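YghZ aldo-keto reductase (Escherichia coli, PDB 3N6Q) is a TIM-barrel aldo-keto reductase that probably catalyses NAD(P)H-dependent reduction of aldehydes or ketones. Local coordinates at residues N143-M146 with E147-A150; A152-H155 with A156-G160. All blocks are in the same frame, centred on the assembly; numbering follows the deposited sequence.

Contact 1: N143-M146 with E147-A150; sequences NTPM and EETA
Water 1 lies between Thr144 and Thr149 and donates to both, 2.8 Å from Thr144 O and 2.7 Å from Thr149 OG1. That buried hydroxyl is also bonded to Gly111 O, giving it two hydrogen-bond partners, while Thr144 CG2 packs 3.6 Å from the same Thr149 OG1. Thr144 OG1 is hydrogen-bonded to Asp141 OD2. Pro145 is the N-cap residue of helix 146-158, the helix that follows strand 132-137 in the TIM barrel. Its carbonyl oxygen serves two backbone donors, both weakly: Glu148 N at 3.0 Å with a bent 127° angle, and Thr149 N at 3.3 Å but nearly straight. The first full-strength helical bond is Ala150 N to Met146 O, 2.8 Å long. Glu147 bends at chi2 (81°), which folds its carboxylate back until OE1 lies 3.4 Å from Pro145 CB; a negative charge this near the helix start is probably favourable. With CG anti to the backbone N (chi1 178°), Glu148 runs extended past the Thr144 methyl at about a right angle, CD 4.0 Å from Thr144 CG2. Its OE2 accepts hydrogen bonds from Arg113 N of its own chain and Tyr164 OH of the second subunit, and OE1 accepts one from Gly22 N of that subunit.

Contact 2: A152-H155 with A156-G160; sequences ALAH and AVQSG
His155 O is gripped twice by Ser159: the backbone N and the hydroxyl OG each sit 2.8 Å from it, reaching the carbonyl from opposite faces of its plane. This is the C-terminal end of helix 146-158, closed by a Schellman motif in which Gly160, with positive phi (84°), bonds through its N to Val157 O. Upstream, the regular helical bonds run on, the shortest of them Gln158 N to Ala154 O at 2.8 Å. Ser159 can add its side-chain bond because chi1 (63°) sets OG between its own N and carbonyl carbon, facing back into the last turn. With an alanine here the OG bond goes, and His155 O would probably be left with the backbone N as its one remaining grip from this residue. Leu153 and Ala156 touch Phe135 of strand 132-137, where the helix packs on the barrel strands, while His155 packs on Arg113 and Leu117 of helix 113-127. Ser159 CB lies over one face of the His155 imidazole, 4.2 Å from His155 NE2.

How the contacts relate
Both contacts use helix 146-158, the helical arm of the beta-alpha-beta unit that joins strand 132-137 to strand 162-168 in the barrel. Contact 1 comes first along the chain and covers the helix start; contact 2 follows and covers its end, with their centres about 14 Å apart. Apart from following one another in sequence, they make no contact, and they lie on the same side of the chain's centre. Together they mark the two ends of the helix that carries the chain from one parallel strand to the next. Each end also meets other copies: the start leans on the second subunit, the end packs against both the second and third, placing this helix at the interfaces of the four-chain assembly.

Contact 1: N143-M146 with E147-A150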
ATOM      1  N   ASN B 143      15.470  24.120   4.190  1.00 17.95           N
ATOM      2  CA  ASN B 143      16.525  23.119   4.366  1.00 18.88           C
ATOM      3  C   ASN B 143      16.103  21.673   4.077  1.00 20.57           C
ATOM      4  O   ASN B 143      16.913  20.739   4.176  1.00 20.45           O
ATOM      5  CB  ASN B 143      17.133  23.295   5.784  1.00 20.50           C
ATOM      6  CG  ASN B 143      17.841  24.634   5.956  1.00 27.78           C
ATOM      7  OD1 ASN B 143      18.627  25.053   5.100  1.00 30.57           O
ATOM      8  ND2 ASN B 143      17.553  25.312   7.041  1.00 31.60           N
ATOM      9  N   THR B 144      14.836  21.445   3.723  1.00 14.61           N
ATOM     10  CA  THR B 144      14.440  20.122   3.289  1.00 15.46           C
ATOM     11  C   THR B 144      14.069  20.286   1.840  1.00 16.55           C
ATOM     12  O   THR B 144      13.246  21.166   1.557  1.00 16.00           O
ATOM     13  CB  THR B 144      13.135  19.685   4.063  1.00 15.55           C
ATOM     14  OG1 THR B 144      13.454  19.522   5.477  1.00 16.33           O
ATOM     15  CG2 THR B 144      12.671  18.373   3.623  1.00 15.43           C
ATOM     16  N   PRO B 145      14.540  19.399   0.952  1.00 17.62           N
ATOM     17  CA  PRO B 145      14.083  19.491  -0.439  1.00 18.07           C
ATOM     18  C   PRO B 145      12.578  19.308  -0.522  1.00 18.62           C
ATOM     19  O   PRO B 145      11.991  18.447   0.143  1.00 14.91           O
ATOM     20  CB  PRO B 145      14.786  18.330  -1.154  1.00 19.72           C
ATOM     21  CG  PRO B 145      15.638  17.655  -0.158  1.00 19.93           C
ATOM     22  CD  PRO B 145      15.359  18.184   1.214  1.00 17.53           C
ATOM     23  N   MET B 146      11.918  20.058  -1.399  1.00 14.58           N
ATOM     24  CA  MET B 146      10.473  19.868  -1.457  1.00 14.89           C
ATOM     25  C   MET B 146      10.090  18.511  -1.993  1.00 15.22           C
ATOM     26  O   MET B 146       8.972  18.016  -1.764  1.00 16.28           O
ATOM     27  CB  MET B 146       9.847  21.016  -2.304  1.00 16.27           C
ATOM     28  CG  MET B 146       9.916  22.354  -1.580  1.00 15.89           C
ATOM     29  SD  MET B 146       8.919  23.559  -2.582  1.00 24.93           S
ATOM     30  CE  MET B 146      10.233  24.083  -3.663  1.00 23.37           C
ATOM     31  N   GLU B 147      11.016  17.816  -2.655  1.00 13.81           N
ATOM     32  CA  GLU B 147      10.672  16.479  -3.099  1.00 13.85           C
ATOM     33  C   GLU B 147      10.412  15.551  -1.839  1.00 12.73           C
ATOM     34  O   GLU B 147       9.569  14.633  -1.866  1.00 13.21           O
ATOM     35  CB  GLU B 147      11.848  15.881  -3.834  1.00 18.07           C
ATOM     36  CG  GLU B 147      12.055  16.474  -5.236  1.00 22.36           C
ATOM     37  CD  GLU B 147      12.797  17.844  -5.266  1.00 33.05           C
ATOM     38  OE1 GLU B 147      13.328  18.393  -4.251  1.00 26.94           O
ATOM     39  OE2 GLU B 147      12.826  18.390  -6.398  1.00 36.14           O
ATOM     40  N   GLU B 148      11.209  15.770  -0.821  1.00 14.46           N
ATOM     41  CA  GLU B 148      11.060  14.980   0.442  1.00 14.63           C
ATOM     42  C   GLU B 148       9.728  15.325   1.127  1.00 15.87           C
ATOM     43  O   GLU B 148       8.981  14.444   1.536  1.00 13.42           O
ATOM     44  CB  GLU B 148      12.239  15.248   1.378  1.00 12.38           C
ATOM     45  CG  GLU B 148      12.063  14.437   2.748  1.00 12.42           C
ATOM     46  CD  GLU B 148      13.318  14.459   3.627  1.00 18.03           C
ATOM     47  OE1 GLU B 148      14.422  14.742   3.116  1.00 18.66           O
ATOM     48  OE2 GLU B 148      13.194  14.256   4.853  1.00 16.23           O
ATOM     49  N   THR B 149       9.452  16.623   1.293  1.00 12.28           N
ATOM     50  CA  THR B 149       8.192  17.044   1.878  1.00 14.85           C
ATOM     51  C   THR B 149       7.015  16.507   1.048  1.00 14.82           C
ATOM     52  O   THR B 149       6.059  15.941   1.618  1.00 12.74           O
ATOM     53  CB  THR B 149       8.161  18.565   1.973  1.00 14.82           C
ATOM     54  OG1 THR B 149       9.284  19.004   2.760  1.00 17.47           O
ATOM     55  CG2 THR B 149       6.865  19.050   2.640  1.00 17.79           C
ATOM     56  N   ALA B 150       7.079  16.644  -0.301  1.00 14.62           N
ATOM     57  CA  ALA B 150       5.985  16.123  -1.159  1.00 17.49           C
ATOM     58  C   ALA B 150       5.770  14.650  -1.023  1.00 16.62           C
ATOM     59  O   ALA B 150       4.631  14.192  -1.086  1.00 16.88           O
ATOM     60  CB  ALA B 150       6.186  16.513  -2.660  1.00 16.36           C
TER
HETATM   61  O   HOH W   1      10.456  21.219   1.773  1.00 17.64           O

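Contact 2: A152-H155 with A156-G160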
ATOM      1  N   ALA B 152       6.510  12.801   1.494  1.00 13.31           N
ATOM      2  CA  ALA B 152       5.845  12.578   2.828  1.00 14.23           C
ATOM      3  C   ALA B 152       4.311  12.783   2.738  1.00 13.55           C
ATOM      4  O   ALA B 152       3.518  11.965   3.222  1.00 12.24           O
ATOM      5  CB  ALA B 152       6.447  13.484   3.900  1.00 12.63           C
ATOM      6  N   LEU B 153       3.896  13.921   2.207  1.00 13.71           N
ATOM      7  CA  LEU B 153       2.466  14.132   1.963  1.00 14.19           C
ATOM      8  C   LEU B 153       1.882  12.991   1.120  1.00 14.42           C
ATOM      9  O   LEU B 153       0.775  12.513   1.449  1.00 13.77           O
ATOM     10  CB  LEU B 153       2.228  15.496   1.254  1.00 13.30           C
ATOM     11  CG  LEU B 153       2.702  16.680   2.054  1.00 14.56           C
ATOM     12  CD1 LEU B 153       2.494  17.988   1.153  1.00 15.03           C
ATOM     13  CD2 LEU B 153       1.933  16.809   3.377  1.00 13.61           C
ATOM     14  N   ALA B 154       2.584  12.538   0.064  1.00 14.66           N
ATOM     15  CA  ALA B 154       2.060  11.458  -0.769  1.00 15.79           C
ATOM     16  C   ALA B 154       1.876  10.164   0.015  1.00 15.59           C
ATOM     17  O   ALA B 154       0.907   9.453  -0.178  1.00 15.61           O
ATOM     18  CB  ALA B 154       2.918  11.205  -1.993  1.00 15.30           C
ATOM     19  N   HIS B 155       2.851   9.864   0.869  1.00 14.63           N
ATOM     20  CA  HIS B 155       2.743   8.694   1.712  1.00 16.09           C
ATOM     21  C   HIS B 155       1.535   8.780   2.661  1.00 13.71           C
ATOM     22  O   HIS B 155       0.840   7.780   2.877  1.00 15.03           O
ATOM     23  CB  HIS B 155       4.050   8.509   2.496  1.00 15.26           C
ATOM     24  CG  HIS B 155       4.082   7.231   3.282  1.00 17.21           C
ATOM     25  ND1 HIS B 155       4.402   6.016   2.696  1.00 19.26           N
ATOM     26  CD2 HIS B 155       3.680   6.951   4.538  1.00 19.94           C
ATOM     27  CE1 HIS B 155       4.293   5.063   3.603  1.00 20.51           C
ATOM     28  NE2 HIS B 155       3.901   5.611   4.739  1.00 21.18           N
ATOM     29  N   ALA B 156       1.251   9.974   3.193  1.00 13.78           N
ATOM     30  CA  ALA B 156       0.078  10.148   4.075  1.00 14.48           C
ATOM     31  C   ALA B 156      -1.178   9.765   3.312  1.00 13.92           C
ATOM     32  O   ALA B 156      -2.104   9.109   3.821  1.00 12.44           O
ATOM     33  CB  ALA B 156      -0.008  11.644   4.564  1.00 14.13           C
ATOM     34  N   VAL B 157      -1.247  10.198   2.063  1.00 14.22           N
ATOM     35  CA  VAL B 157      -2.437   9.852   1.241  1.00 14.27           C
ATOM     36  C   VAL B 157      -2.468   8.373   0.855  1.00 14.38           C
ATOM     37  O   VAL B 157      -3.491   7.675   1.032  1.00 15.73           O
ATOM     38  CB  VAL B 157      -2.493  10.763  -0.061  1.00 13.22           C
ATOM     39  CG1 VAL B 157      -3.736  10.358  -0.977  1.00 15.94           C
ATOM     40  CG2 VAL B 157      -2.624  12.216   0.374  1.00 13.57           C
ATOM     41  N   GLN B 158      -1.325   7.832   0.422  1.00 15.20           N
ATOM     42  CA  GLN B 158      -1.351   6.444  -0.067  1.00 16.79           C
ATOM     43  C   GLN B 158      -1.625   5.521   1.091  1.00 17.40           C
ATOM     44  O   GLN B 158      -2.292   4.515   0.913  1.00 17.30           O
ATOM     45  CB  GLN B 158       0.007   6.039  -0.682  1.00 18.03           C
ATOM     46  CG  GLN B 158       0.263   6.735  -2.037  1.00 23.22           C
ATOM     47  CD  GLN B 158       1.734   6.795  -2.431  1.00 37.06           C
ATOM     48  OE1 GLN B 158       2.630   6.514  -1.628  1.00 38.34           O
ATOM     49  NE2 GLN B 158       1.986   7.255  -3.654  1.00 38.39           N
ATOM     50  N   SER B 159      -1.164   5.890   2.286  1.00 16.96           N
ATOM     51  CA  SER B 159      -1.325   4.989   3.431  1.00 19.04           C
ATOM     52  C   SER B 159      -2.714   5.059   4.029  1.00 18.64           C
ATOM     53  O   SER B 159      -2.983   4.371   5.007  1.00 19.93           O
ATOM     54  CB  SER B 159      -0.267   5.256   4.519  1.00 19.24           C
ATOM     55  OG  SER B 159      -0.422   6.581   5.044  1.00 22.95           O
ATOM     56  N   GLY B 160      -3.549   5.988   3.557  1.00 17.43           N
ATOM     57  CA  GLY B 160      -4.889   6.129   4.071  1.00 17.65           C
ATOM     58  C   GLY B 160      -4.961   6.984   5.353  1.00 18.59           C
ATOM     59  O   GLY B 160      -5.972   6.955   6.027  1.00 20.03           O
TER
HETATM   60  O   HOH W   2       5.171   5.707  -0.041  1.00 30.06           O
HETATM   61  O   HOH W   3       3.204   4.707   0.069  1.00 59.15           O